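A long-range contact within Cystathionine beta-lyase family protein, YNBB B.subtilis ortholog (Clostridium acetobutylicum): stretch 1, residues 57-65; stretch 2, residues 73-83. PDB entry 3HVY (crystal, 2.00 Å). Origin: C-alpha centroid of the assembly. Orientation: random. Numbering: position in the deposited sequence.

Stretch 1 (57-65) RISESHFTN
Stretch 2, residues 73-83: DIGRDSLDRVY

This is a small, mixed contact in which a loop with a short 3-10 segment packs against the first turns of a helix, anchored by a hydrogen bond at the helix N-cap. Together the two sides bury 357 Å².

Stretch 1 leaves a preceding helix at Arg 57, whose positive phi (50/50) belongs to a Schellman motif. Ile 58 and Ser 59 are extended, residues 60-62 form the 3-10 segment, and Phe 63 N bonds to Glu 60 O at 2.8 Å. Stretch 2 is helical from Ile 74 through Tyr 83.

The CA atoms come nearest at His 62 CA and Gly 75 CA, 4.0 Å apart, which sets the register. His 62 O lies 3.1 Å from Gly 75 CA, a CA-H...O contact. Glycine suits this place because an ideal CB on Gly 75 would sit 2.2 Å from His 62 O and 2.8 Å from Thr 64 OG1.

Asp 73 (chi1 t) is the N-cap. Asp 73 OD1 accepts from Arg 76 N at 3.1 Å and from Thr 64 OG1 at 2.6 Å. Thr 64 (chi1 p, phi/psi -76/165) points toward the helix, and its CG2 lies 3.5 Å from Gly 75 N. One carboxylate oxygen thus caps the helix and ties down the loop.

His 62 (chi1 m, chi2 94°) is held within its own stretch, where Ser 59 N donates to His 62 ND1 at 2.9 Å. This leaves the ring edge facing the helix, with His 62 NE2 3.1 Å from Ser 78 OG and His 62 CD2 3.6 Å from Ile 74 O. Ser 78 is chi1 m.

Side-chain packing completes the contact. Ile 74 (p, t) brings CD1 to 3.5 Å from Ser 61 O, a van der Waals contact. Buried Ile 58 (m, m) reaches the next turns with CD1, 3.9 Å from Ser 78 CB and 4.0 Å from CG2 of Val 82 (chi1 t). Phe 63 (chi1 m) points away.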

# COMPACT_ATOMS: atom_id res chain seq x y z
N ARG D 57 5.24 -7.15 -23.78
CA ARG D 57 4.61 -5.86 -23.88
C ARG D 57 4.18 -5.26 -22.52
O ARG D 57 3.06 -4.79 -22.33
CB ARG D 57 3.45 -5.90 -24.88
CG ARG D 57 3.83 -6.31 -26.27
CD ARG D 57 2.62 -6.32 -27.18
NE ARG D 57 3.05 -5.91 -28.51
CZ ARG D 57 2.75 -4.76 -29.12
NH1 ARG D 57 1.93 -3.85 -28.57
NH2 ARG D 57 3.24 -4.53 -30.33
N ILE D 58 5.10 -5.26 -21.58
CA ILE D 58 4.80 -4.70 -20.30
C ILE D 58 4.48 -3.23 -20.45
O ILE D 58 5.15 -2.52 -21.22
CB ILE D 58 5.94 -4.99 -19.30
CG1 ILE D 58 6.07 -6.52 -19.11
CG2 ILE D 58 5.72 -4.27 -17.99
CD1 ILE D 58 4.80 -7.25 -18.65
N SER D 59 3.40 -2.79 -19.79
CA SER D 59 2.99 -1.40 -19.76
C SER D 59 2.53 -1.01 -18.37
O SER D 59 2.46 -1.85 -17.43
CB SER D 59 1.85 -1.16 -20.74
OG SER D 59 0.77 -1.90 -20.33
N GLU D 60 2.18 0.27 -18.24
CA GLU D 60 1.65 0.80 -16.95
C GLU D 60 0.43 -0.03 -16.47
O GLU D 60 0.28 -0.26 -15.28
CB GLU D 60 1.35 2.30 -17.02
N SER D 61 -0.36 -0.56 -17.40
CA SER D 61 -1.54 -1.34 -17.02
C SER D 61 -1.24 -2.70 -16.35
O SER D 61 -2.12 -3.36 -15.77
CB SER D 61 -2.47 -1.51 -18.20
OG SER D 61 -1.77 -1.94 -19.34
N HIS D 62 0.02 -3.11 -16.41
CA HIS D 62 0.47 -4.29 -15.66
C HIS D 62 0.75 -3.97 -14.21
O HIS D 62 0.99 -4.91 -13.40
CB HIS D 62 1.71 -4.89 -16.33
CG HIS D 62 1.39 -5.52 -17.64
ND1 HIS D 62 1.51 -4.84 -18.84
CD2 HIS D 62 0.86 -6.72 -17.93
CE1 HIS D 62 1.12 -5.63 -19.82
NE2 HIS D 62 0.69 -6.76 -19.30
N PHE D 63 0.74 -2.68 -13.86
CA PHE D 63 1.00 -2.27 -12.45
C PHE D 63 -0.37 -2.22 -11.72
O PHE D 63 -0.91 -1.17 -11.36
CB PHE D 63 1.81 -0.98 -12.31
CG PHE D 63 3.09 -0.95 -13.15
CD1 PHE D 63 3.82 -2.12 -13.36
CD2 PHE D 63 3.58 0.24 -13.67
CE1 PHE D 63 4.97 -2.12 -14.11
CE2 PHE D 63 4.76 0.24 -14.43
CZ PHE D 63 5.44 -0.97 -14.63
N THR D 64 -0.90 -3.43 -11.55
CA THR D 64 -2.20 -3.69 -11.01
C THR D 64 -2.23 -3.50 -9.47
O THR D 64 -1.19 -3.42 -8.77
CB THR D 64 -2.69 -5.13 -11.39
OG1 THR D 64 -1.78 -6.10 -10.84
CG2 THR D 64 -2.79 -5.29 -12.88
N ASN D 65 -3.49 -3.41 -9.02
CA ASN D 65 -3.88 -3.21 -7.67
C ASN D 65 -5.09 -4.15 -7.41
O ASN D 65 -6.20 -3.70 -7.06
CB ASN D 65 -4.29 -1.76 -7.56
CG ASN D 65 -4.50 -1.36 -6.15
OD1 ASN D 65 -3.81 -1.88 -5.28
ND2 ASN D 65 -5.46 -0.43 -5.90
N ASP D 73 -5.78 -10.94 -12.79
CA ASP D 73 -4.79 -9.90 -12.49
C ASP D 73 -3.74 -9.97 -13.62
O ASP D 73 -2.89 -10.85 -13.63
CB ASP D 73 -4.20 -10.19 -11.11
CG ASP D 73 -3.14 -9.19 -10.67
OD1 ASP D 73 -2.57 -8.49 -11.54
OD2 ASP D 73 -2.78 -9.21 -9.45
N ILE D 74 -3.82 -9.07 -14.60
CA ILE D 74 -2.95 -9.14 -15.77
C ILE D 74 -1.49 -8.87 -15.43
O ILE D 74 -0.61 -9.42 -16.08
CB ILE D 74 -3.43 -8.23 -16.96
CG1 ILE D 74 -3.16 -6.73 -16.69
CG2 ILE D 74 -4.90 -8.52 -17.27
CD1 ILE D 74 -3.45 -5.84 -17.83
N GLY D 75 -1.24 -8.04 -14.41
CA GLY D 75 0.10 -7.82 -13.91
C GLY D 75 0.78 -9.08 -13.41
O GLY D 75 1.90 -9.43 -13.81
N ARG D 76 0.08 -9.78 -12.55
CA ARG D 76 0.52 -11.01 -11.98
C ARG D 76 0.80 -12.05 -13.06
O ARG D 76 1.85 -12.67 -13.08
CB ARG D 76 -0.59 -11.52 -11.08
CG ARG D 76 -0.32 -12.82 -10.39
CD ARG D 76 -1.60 -13.39 -9.80
NE ARG D 76 -2.54 -13.75 -10.84
CZ ARG D 76 -3.84 -13.96 -10.69
NH1 ARG D 76 -4.39 -13.94 -9.50
NH2 ARG D 76 -4.59 -14.20 -11.74
N ASP D 77 -0.16 -12.23 -13.97
CA ASP D 77 -0.05 -13.25 -15.01
C ASP D 77 1.04 -12.93 -16.02
O ASP D 77 1.70 -13.83 -16.51
CB ASP D 77 -1.41 -13.45 -15.69
CG ASP D 77 -2.45 -14.02 -14.73
OD1 ASP D 77 -2.07 -14.65 -13.69
OD2 ASP D 77 -3.62 -13.81 -15.00
N SER D 78 1.25 -11.67 -16.30
CA SER D 78 2.31 -11.30 -17.22
C SER D 78 3.68 -11.41 -16.56
O SER D 78 4.70 -11.67 -17.26
CB SER D 78 2.09 -9.88 -17.73
OG SER D 78 1.00 -9.79 -18.65
N LEU D 79 3.76 -11.18 -15.25
CA LEU D 79 5.08 -11.34 -14.58
C LEU D 79 5.48 -12.80 -14.66
O LEU D 79 6.63 -13.11 -14.92
CB LEU D 79 5.12 -10.85 -13.16
CG LEU D 79 6.49 -10.87 -12.45
CD1 LEU D 79 7.48 -9.99 -13.18
CD2 LEU D 79 6.31 -10.37 -11.03
N ASP D 80 4.55 -13.70 -14.40
CA ASP D 80 4.84 -15.12 -14.64
C ASP D 80 5.39 -15.40 -16.05
O ASP D 80 6.32 -16.17 -16.22
CB ASP D 80 3.60 -15.96 -14.44
CG ASP D 80 3.11 -15.99 -12.99
OD1 ASP D 80 3.83 -15.52 -12.10
OD2 ASP D 80 1.95 -16.46 -12.75
N ARG D 81 4.78 -14.79 -17.09
CA ARG D 81 5.28 -15.01 -18.45
C ARG D 81 6.68 -14.42 -18.65
O ARG D 81 7.53 -15.03 -19.29
CB ARG D 81 4.32 -14.45 -19.47
CG ARG D 81 3.07 -15.30 -19.59
CD ARG D 81 2.21 -14.90 -20.79
NE ARG D 81 1.45 -13.68 -20.52
CZ ARG D 81 0.28 -13.65 -19.86
NH1 ARG D 81 -0.34 -14.76 -19.46
NH2 ARG D 81 -0.32 -12.50 -19.65
N VAL D 82 6.94 -13.27 -18.03
CA VAL D 82 8.28 -12.65 -18.14
C VAL D 82 9.36 -13.56 -17.51
O VAL D 82 10.40 -13.82 -18.12
CB VAL D 82 8.28 -11.21 -17.53
CG1 VAL D 82 9.71 -10.68 -17.35
CG2 VAL D 82 7.40 -10.25 -18.45
N TYR D 83 9.10 -14.07 -16.30
CA TYR D 83 10.02 -14.96 -15.65
C TYR D 83 10.22 -16.25 -16.48
O TYR D 83 11.34 -16.73 -16.62
CB TYR D 83 9.54 -15.36 -14.28
CG TYR D 83 10.00 -14.54 -13.09
CD1 TYR D 83 9.72 -13.20 -12.98
CD2 TYR D 83 10.63 -15.17 -12.00
CE1 TYR D 83 10.09 -12.47 -11.79
CE2 TYR D 83 10.99 -14.47 -10.86
CZ TYR D 83 10.77 -13.12 -10.78
OH TYR D 83 11.14 -12.44 -9.61